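Local structure of MazG-related protein (2YXH) at residues Pro17-Gln22 against Ala65-Arg70; Glu36-Ala41 against Ala48-Glu53; Ser88-Trp93 against Lys107-Arg112. The protein binds magnesium ions and probably hydrolyses nucleoside triphosphates to the monophosphate and diphosphate, although its own role is not established. The protein carries 1 engineered substitution. All blocks are in the same frame, centred on the assembly; numbering follows the deposited sequence.

How the contacts relate
Following the chain from the N terminus, helix 17-20 and the residues after it meet the C-terminal part of helix 47-72 in contact 1. The loop so closed contains contact 2 entirely: helix 24-43 runs out, the chain turns, and the start of helix 47-72 comes back against it over a magnesium ion. Helix 47-72 thus serves both contacts, whose centres lie about 24 Å apart. Contact 3 follows in series, folding helix 102-113 back on the end of helix 76-90, with its centre about 35 Å from that of contact 1 and across the chain's centre from it. All three also touch the second subunit.

Contact 1: residues Pro17-Gln22 against Ala65-Arg70; sequences PWLEKQ and AAVAQR
Arg-70 reaches from helix 47-72 to two main-chain carbonyls of the 17-22 turn. Its NH2 donates to Gln-22 O at 2.7 Å, with an N-H...O angle of 165° and the donor nearly in line with the C=O bond; NH1 donates to Leu-19 O at 3.1 Å from above the carbonyl plane. Both oxygens lie near the guanidinium plane, which makes this a two-pronged edge-on grip. An alanine in place of Arg-70 would probably leave the carbonyls of Leu-19 and Gln-22 without these donors and the turn less firmly tied to helix 47-72. Beside the polar pair, Leu-19 CD1 meets Val-67 CG2 at 4.1 Å, the two side chains running alongside in opposing directions. Val-67 CG1, anti to its backbone N (chi1 170°), rests over the rim of one guanidinium face, 3.3 Å above the plane. Leu-19 O also accepts from Gln-22 N at 2.7 Å, so two donors grip it from opposite faces. Farther out, Leu-27 of helix 24-43 touches Leu-19, Gln-22 and Val-67. The chemistry is that of a cationic side chain facing two main-chain oxygens, whose partial negative charge would probably suit it.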
# COMPACT_ATOMS: atom_id res chain seq x y z
N PRO A 17 9.33 17.17 -9.83
CA PRO A 17 9.16 18.47 -9.12
C PRO A 17 7.80 18.62 -8.37
O PRO A 17 7.68 19.38 -7.43
CB PRO A 17 9.32 19.50 -10.27
CG PRO A 17 8.73 18.77 -11.48
CD PRO A 17 9.29 17.33 -11.31
N TRP A 18 6.78 17.88 -8.79
CA TRP A 18 5.53 17.82 -8.10
C TRP A 18 5.76 17.04 -6.77
O TRP A 18 5.30 17.50 -5.68
CB TRP A 18 4.43 17.17 -8.99
CG TRP A 18 3.22 16.91 -8.26
CD1 TRP A 18 2.18 17.83 -8.00
CD2 TRP A 18 2.87 15.71 -7.57
NE1 TRP A 18 1.22 17.22 -7.24
CE2 TRP A 18 1.62 15.92 -6.95
CE3 TRP A 18 3.48 14.44 -7.44
CZ2 TRP A 18 0.96 14.92 -6.23
CZ3 TRP A 18 2.84 13.47 -6.74
CH2 TRP A 18 1.59 13.72 -6.11
N LEU A 19 6.48 15.91 -6.85
CA LEU A 19 6.60 15.03 -5.67
C LEU A 19 7.36 15.78 -4.56
O LEU A 19 6.91 15.79 -3.37
CB LEU A 19 7.18 13.64 -5.99
CG LEU A 19 7.31 12.70 -4.76
CD1 LEU A 19 5.93 12.54 -4.06
CD2 LEU A 19 7.99 11.33 -5.06
N GLU A 20 8.41 16.51 -4.99
CA GLU A 20 9.30 17.34 -4.10
C GLU A 20 8.46 18.27 -3.21
O GLU A 20 8.80 18.49 -1.99
CB GLU A 20 10.28 18.15 -4.95
CG GLU A 20 10.86 19.32 -4.24
CD GLU A 20 12.15 19.84 -4.92
OE1 GLU A 20 12.40 19.48 -6.11
OE2 GLU A 20 12.90 20.64 -4.27
N LYS A 21 7.37 18.81 -3.78
CA LYS A 21 6.52 19.72 -3.09
C LYS A 21 5.48 19.07 -2.21
O LYS A 21 4.79 19.80 -1.46
CB LYS A 21 5.87 20.73 -4.05
CG LYS A 21 6.91 21.72 -4.72
CD LYS A 21 7.88 22.29 -3.62
CE LYS A 21 9.30 22.78 -4.07
NZ LYS A 21 10.32 22.47 -2.92
N GLN A 22 5.31 17.74 -2.29
CA GLN A 22 4.31 17.01 -1.45
C GLN A 22 4.82 16.61 -0.04
O GLN A 22 5.92 16.09 0.13
CB GLN A 22 3.70 15.77 -2.18
CG GLN A 22 3.41 15.95 -3.65
CD GLN A 22 2.65 17.22 -3.92
OE1 GLN A 22 1.50 17.40 -3.42
NE2 GLN A 22 3.26 18.13 -4.72
N ALA A 65 5.25 5.69 1.85
CA ALA A 65 6.52 5.12 2.24
C ALA A 65 7.68 5.98 1.75
O ALA A 65 8.56 6.37 2.55
CB ALA A 65 6.68 3.66 1.77
N ALA A 66 7.74 6.27 0.47
CA ALA A 66 8.85 7.11 -0.10
C ALA A 66 9.20 8.42 0.61
O ALA A 66 10.40 8.78 0.77
CB ALA A 66 8.66 7.36 -1.62
N VAL A 67 8.16 9.15 1.05
CA VAL A 67 8.40 10.43 1.58
C VAL A 67 8.71 10.29 3.08
O VAL A 67 9.36 11.17 3.66
CB VAL A 67 7.15 11.36 1.40
CG1 VAL A 67 7.33 12.66 2.19
CG2 VAL A 67 6.90 11.68 -0.18
N ALA A 68 8.21 9.21 3.70
CA ALA A 68 8.64 8.79 5.05
C ALA A 68 10.17 8.56 5.01
O ALA A 68 10.87 8.94 5.94
CB ALA A 68 7.94 7.57 5.49
N GLN A 69 10.70 7.95 3.95
CA GLN A 69 12.15 7.85 3.79
C GLN A 69 12.78 9.22 3.52
O GLN A 69 13.81 9.55 4.08
CB GLN A 69 12.52 6.92 2.64
CG GLN A 69 14.00 6.84 2.37
CD GLN A 69 14.37 6.08 0.99
OE1 GLN A 69 14.16 6.57 -0.15
NE2 GLN A 69 14.93 4.92 1.15
N ARG A 70 12.18 10.00 2.62
CA ARG A 70 12.74 11.27 2.21
C ARG A 70 12.92 12.23 3.39
O ARG A 70 14.00 12.82 3.63
CB ARG A 70 11.76 11.95 1.22
CG ARG A 70 12.46 13.04 0.46
CD ARG A 70 11.46 13.87 -0.31
NE ARG A 70 10.43 14.55 0.52
CZ ARG A 70 9.29 14.96 0.02
NH1 ARG A 70 9.03 14.75 -1.29
NH2 ARG A 70 8.42 15.55 0.83

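Contact 2: residues Glu36-Ala41 against Ala48-Glu53; sequences EEVAEA and ANLEEE. With MG (magnesium ion), chain D.
Glu-37 and Glu-53 meet at a magnesium ion, which Glu-37 OE2 binds at 2.0 Å and Glu-53 OE1 at 2.1 Å. The two side chains cross at about a right angle with their carboxylate planes 77° apart, and the shared cation accounts for the 2.5 Å between these two oxygens. The Glu-53 chain is bent at chi2 (-61°), which turns CD back, whereas Glu-37 is extended beyond CG. Two waters and the carboxylates of Glu-34 and Asp-56 complete the six ligands, an acidic site characteristic of the MazG fold. Water 1 donates to both Glu-53 OE2 and Glu-52 OE2, linking a second-shell carboxylate to the site. Apolar packing continues away from the metal: Val-38 CG2 touches Glu-53 CB at 3.5 Å, and Val-38 CG1 touches Leu-50 CD1 at 3.8 Å. Ala-41 CB lies 3.7 Å from Leu-50 CA, and the CA atoms of Ala-41 and Leu-50 are 5.0 Å apart, a close backbone approach allowed by the small side chain. Helices 24-43 and 47-72 run antiparallel here, the axes of the short segments 8.6 Å apart at 161°, as a helical hairpin. The second subunit covers its flank, its Leu-28 on Val-38, its Tyr-72 on Leu-50, and its Lys-86 paired with Glu-52.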
# COMPACT_ATOMS: atom_id res chain seq x y z
N GLU A 36 -11.22 5.56 -1.02
CA GLU A 36 -12.61 5.82 -1.37
C GLU A 36 -12.94 5.39 -2.79
O GLU A 36 -14.02 4.88 -3.07
CB GLU A 36 -12.98 7.28 -1.18
CG GLU A 36 -12.88 7.77 0.34
CD GLU A 36 -13.86 7.05 1.35
OE1 GLU A 36 -14.77 6.26 0.97
OE2 GLU A 36 -13.74 7.32 2.56
N GLU A 37 -11.99 5.53 -3.72
CA GLU A 37 -12.25 5.06 -5.06
C GLU A 37 -12.41 3.57 -5.04
O GLU A 37 -13.20 3.03 -5.80
CB GLU A 37 -11.25 5.57 -6.05
CG GLU A 37 -11.14 7.11 -6.02
CD GLU A 37 -10.19 7.62 -7.10
OE1 GLU A 37 -10.46 8.71 -7.58
OE2 GLU A 37 -9.19 6.95 -7.50
N VAL A 38 -11.74 2.89 -4.13
CA VAL A 38 -11.77 1.43 -4.14
C VAL A 38 -13.17 1.00 -3.59
O VAL A 38 -13.90 0.16 -4.19
CB VAL A 38 -10.61 0.82 -3.28
CG1 VAL A 38 -10.88 -0.58 -2.96
CG2 VAL A 38 -9.27 0.93 -4.05
N ALA A 39 -13.53 1.58 -2.46
CA ALA A 39 -14.85 1.37 -1.87
C ALA A 39 -15.95 1.61 -2.89
O ALA A 39 -16.79 0.77 -3.09
CB ALA A 39 -14.99 2.22 -0.72
N GLU A 40 -15.92 2.70 -3.63
CA GLU A 40 -16.93 2.87 -4.68
C GLU A 40 -16.89 1.74 -5.72
O GLU A 40 -17.90 1.21 -6.13
CB GLU A 40 -16.77 4.27 -5.31
CG GLU A 40 -17.44 4.47 -6.64
CD GLU A 40 -19.00 4.60 -6.58
OE1 GLU A 40 -19.54 4.59 -5.46
OE2 GLU A 40 -19.66 4.66 -7.66
N ALA A 41 -15.72 1.33 -6.15
CA ALA A 41 -15.71 0.31 -7.23
C ALA A 41 -16.24 -1.03 -6.71
O ALA A 41 -16.95 -1.75 -7.41
CB ALA A 41 -14.37 0.20 -7.81
N ALA A 48 -13.20 -3.64 -13.73
CA ALA A 48 -12.11 -2.89 -14.43
C ALA A 48 -11.68 -1.69 -13.59
O ALA A 48 -10.50 -1.39 -13.53
CB ALA A 48 -12.56 -2.39 -15.77
N ASN A 49 -12.65 -1.03 -12.92
CA ASN A 49 -12.31 0.12 -12.13
C ASN A 49 -11.70 -0.38 -10.83
O ASN A 49 -10.78 0.24 -10.32
CB ASN A 49 -13.53 1.00 -11.84
CG ASN A 49 -13.16 2.29 -11.05
OD1 ASN A 49 -12.31 3.11 -11.47
ND2 ASN A 49 -13.84 2.51 -9.93
N LEU A 50 -12.18 -1.51 -10.30
CA LEU A 50 -11.66 -2.01 -9.02
C LEU A 50 -10.14 -2.26 -9.27
O LEU A 50 -9.31 -1.91 -8.44
CB LEU A 50 -12.42 -3.23 -8.47
CG LEU A 50 -11.94 -3.79 -7.11
CD1 LEU A 50 -11.77 -2.83 -5.95
CD2 LEU A 50 -12.88 -4.94 -6.74
N GLU A 51 -9.83 -2.81 -10.46
CA GLU A 51 -8.48 -3.15 -10.74
C GLU A 51 -7.59 -1.90 -10.89
O GLU A 51 -6.51 -1.86 -10.35
CB GLU A 51 -8.41 -3.97 -12.01
CG GLU A 51 -7.01 -4.22 -12.48
CD GLU A 51 -7.05 -4.88 -13.86
OE1 GLU A 51 -7.40 -4.16 -14.82
OE2 GLU A 51 -6.76 -6.10 -14.00
N GLU A 52 -8.04 -0.89 -11.59
CA GLU A 52 -7.46 0.38 -11.53
C GLU A 52 -7.23 0.94 -10.12
O GLU A 52 -6.14 1.32 -9.82
CB GLU A 52 -8.24 1.37 -12.39
CG GLU A 52 -7.51 2.80 -12.59
CD GLU A 52 -8.48 4.05 -12.72
OE1 GLU A 52 -9.65 3.87 -13.15
OE2 GLU A 52 -8.05 5.20 -12.44
N GLU A 53 -8.26 1.12 -9.30
CA GLU A 53 -8.04 1.69 -8.03
C GLU A 53 -7.11 0.84 -7.11
O GLU A 53 -6.40 1.40 -6.26
CB GLU A 53 -9.42 1.90 -7.39
CG GLU A 53 -10.38 2.60 -8.41
CD GLU A 53 -9.85 3.99 -8.81
OE1 GLU A 53 -8.92 4.51 -8.16
OE2 GLU A 53 -10.32 4.58 -9.81
MG MG D . -7.66 6.11 -8.47
O HOH W 1 -8.86 6.48 -10.41
O HOH W 2 -6.62 8.12 -8.74

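Contact 3: residues Ser88-Trp93 against Lys107-Arg112; sequences SHRKPW and KIWKER
Arg-112 turns toward His-89 and Pro-92 with CG anti to the carbonyl carbon, then a bend at chi2 (-62°) that places CD. On the facing segment, Trp-93 has CG between its backbone N and carbonyl carbon (chi1 58°), the crowded position, from which the edge of its ring meets Ile-108 and Trp-109. The motif is a pair of consecutive helices joined by the 91-101 connection: helix 76-90 ends, Lys-91 leaves helical geometry, and helix 102-113 packs back over that end. The bent arginine lays its CD over one face of the His-89 ring as a CH-pi contact, 4.2 Å from the centroid. Beyond it, Arg-112 NH1 gives a weak bond to His-89 O at 2.8 Å, the N-H...O angle being 121°. Pro-92 approaches the guanidinium tip to tip, its CG over one face and 3.5 Å from Arg-112 NH2.

Apolar contacts carry the rest. Pro-92 CD meets Ile-108 CG2 at 3.8 Å, while Trp-93 has CZ3 3.8 Å from Ile-108 CB and CH2 3.9 Å from Trp-109 CB. Lys-91 CA sits over the rim of one face of the same indole. Cys-16 of the second subunit packs on Trp-93, so the junction borders the dimer interface. Arg-90 CB lies 3.7 Å from Trp-109 CD1, with the guanidinium and indole planes almost perpendicular. Arg-90 O is buried here with no polar partner in the model, having the edge of the Trp-109 ring beside it. At that ring's edge, water 3 lies in the indole plane and accepts from Trp-109 NE1 at 2.8 Å and also from Arg-90 NH1.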
# COMPACT_ATOMS: atom_id res chain seq x y z
N SER A 88 4.22 -12.38 12.15
CA SER A 88 4.68 -13.76 12.32
C SER A 88 4.61 -14.13 13.75
O SER A 88 4.27 -15.25 14.14
CB SER A 88 6.14 -13.98 11.82
OG SER A 88 6.33 -13.30 10.59
N HIS A 89 4.91 -13.14 14.57
CA HIS A 89 4.78 -13.37 15.93
C HIS A 89 3.31 -13.52 16.35
O HIS A 89 3.00 -14.53 17.01
CB HIS A 89 5.50 -12.32 16.71
CG HIS A 89 5.39 -12.55 18.17
ND1 HIS A 89 6.01 -13.62 18.80
CD2 HIS A 89 4.68 -11.90 19.11
CE1 HIS A 89 5.69 -13.59 20.08
NE2 HIS A 89 4.90 -12.55 20.29
N ARG A 90 2.44 -12.53 16.06
CA ARG A 90 1.01 -12.63 16.34
C ARG A 90 0.18 -13.79 15.76
O ARG A 90 -0.79 -14.29 16.40
CB ARG A 90 0.27 -11.32 16.07
CG ARG A 90 0.85 -10.17 16.86
CD ARG A 90 0.21 -8.84 16.57
NE ARG A 90 0.70 -7.80 17.50
CZ ARG A 90 0.23 -6.55 17.59
NH1 ARG A 90 -0.77 -6.13 16.82
NH2 ARG A 90 0.75 -5.72 18.48
N LYS A 91 0.53 -14.24 14.58
CA LYS A 91 -0.33 -15.17 13.89
C LYS A 91 0.54 -16.31 13.58
O LYS A 91 0.84 -16.53 12.44
CB LYS A 91 -0.89 -14.53 12.61
CG LYS A 91 -1.80 -13.30 12.87
CD LYS A 91 -2.27 -12.68 11.53
CE LYS A 91 -3.81 -12.66 11.35
NZ LYS A 91 -4.23 -12.79 9.88
N PRO A 92 1.03 -17.04 14.61
CA PRO A 92 2.04 -18.11 14.26
C PRO A 92 1.50 -19.23 13.43
O PRO A 92 2.27 -19.98 12.80
CB PRO A 92 2.42 -18.72 15.64
CG PRO A 92 1.29 -18.28 16.55
CD PRO A 92 0.79 -16.93 16.06
N TRP A 93 0.18 -19.41 13.53
CA TRP A 93 -0.49 -20.46 12.70
C TRP A 93 -0.25 -20.35 11.17
O TRP A 93 -0.48 -21.31 10.46
CB TRP A 93 -1.97 -20.51 12.97
CG TRP A 93 -2.70 -19.19 12.70
CD1 TRP A 93 -3.30 -18.77 11.50
CD2 TRP A 93 -2.96 -18.15 13.66
NE1 TRP A 93 -3.91 -17.51 11.68
CE2 TRP A 93 -3.69 -17.11 12.98
CE3 TRP A 93 -2.63 -17.98 15.02
CZ2 TRP A 93 -4.09 -15.96 13.65
CZ3 TRP A 93 -3.06 -16.78 15.68
CH2 TRP A 93 -3.76 -15.82 14.99
N LYS A 107 -7.48 -17.02 20.48
CA LYS A 107 -6.96 -17.23 21.83
C LYS A 107 -5.48 -17.01 21.73
O LYS A 107 -4.91 -16.30 22.57
CB LYS A 107 -7.26 -18.66 22.27
CG LYS A 107 -8.65 -18.87 22.74
CD LYS A 107 -8.70 -20.04 23.67
CE LYS A 107 -10.00 -20.82 23.47
NZ LYS A 107 -10.01 -22.17 24.22
N ILE A 108 -4.84 -17.54 20.68
CA ILE A 108 -3.44 -17.26 20.50
C ILE A 108 -3.19 -15.76 20.37
O ILE A 108 -2.37 -15.15 21.07
CB ILE A 108 -2.89 -17.96 19.29
CG1 ILE A 108 -3.08 -19.49 19.47
CG2 ILE A 108 -1.44 -17.49 19.05
CD1 ILE A 108 -2.21 -20.42 18.53
N TRP A 109 -4.00 -15.13 19.54
CA TRP A 109 -3.71 -13.81 19.17
C TRP A 109 -3.89 -12.87 20.38
O TRP A 109 -3.10 -11.92 20.58
CB TRP A 109 -4.58 -13.42 17.99
CG TRP A 109 -4.34 -12.07 17.53
CD1 TRP A 109 -3.42 -11.66 16.62
CD2 TRP A 109 -5.02 -10.89 17.98
NE1 TRP A 109 -3.50 -10.31 16.43
CE2 TRP A 109 -4.48 -9.80 17.25
CE3 TRP A 109 -6.10 -10.67 18.88
CZ2 TRP A 109 -4.96 -8.48 17.40
CZ3 TRP A 109 -6.61 -9.32 19.04
CH2 TRP A 109 -6.03 -8.25 18.31
N LYS A 110 -4.90 -13.16 21.18
CA LYS A 110 -5.15 -12.37 22.35
C LYS A 110 -3.83 -12.36 23.18
O LYS A 110 -3.46 -11.32 23.74
CB LYS A 110 -6.32 -12.99 23.09
CG LYS A 110 -6.55 -12.38 24.45
CD LYS A 110 -7.99 -12.48 24.87
CE LYS A 110 -8.24 -11.45 25.99
NZ LYS A 110 -7.61 -11.73 27.35
N GLU A 111 -3.07 -13.46 23.20
CA GLU A 111 -1.94 -13.57 24.11
C GLU A 111 -0.70 -12.95 23.50
O GLU A 111 0.04 -12.28 24.19
CB GLU A 111 -1.61 -15.03 24.45
CG GLU A 111 -2.73 -15.79 25.21
CD GLU A 111 -3.23 -15.05 26.43
OE1 GLU A 111 -2.40 -14.54 27.22
OE2 GLU A 111 -4.47 -14.98 26.57
N ARG A 112 -0.43 -13.26 22.23
CA ARG A 112 0.62 -12.58 21.48
C ARG A 112 0.53 -11.03 21.59
O ARG A 112 1.52 -10.31 21.79
CB ARG A 112 0.57 -13.02 20.02
CG ARG A 112 0.63 -14.54 19.85
CD ARG A 112 1.94 -15.14 20.40
NE ARG A 112 2.06 -16.60 20.25
CZ ARG A 112 3.02 -17.22 19.55
NH1 ARG A 112 3.85 -16.53 18.82
NH2 ARG A 112 3.11 -18.52 19.56
O HOH W 3 -2.68 -7.82 15.46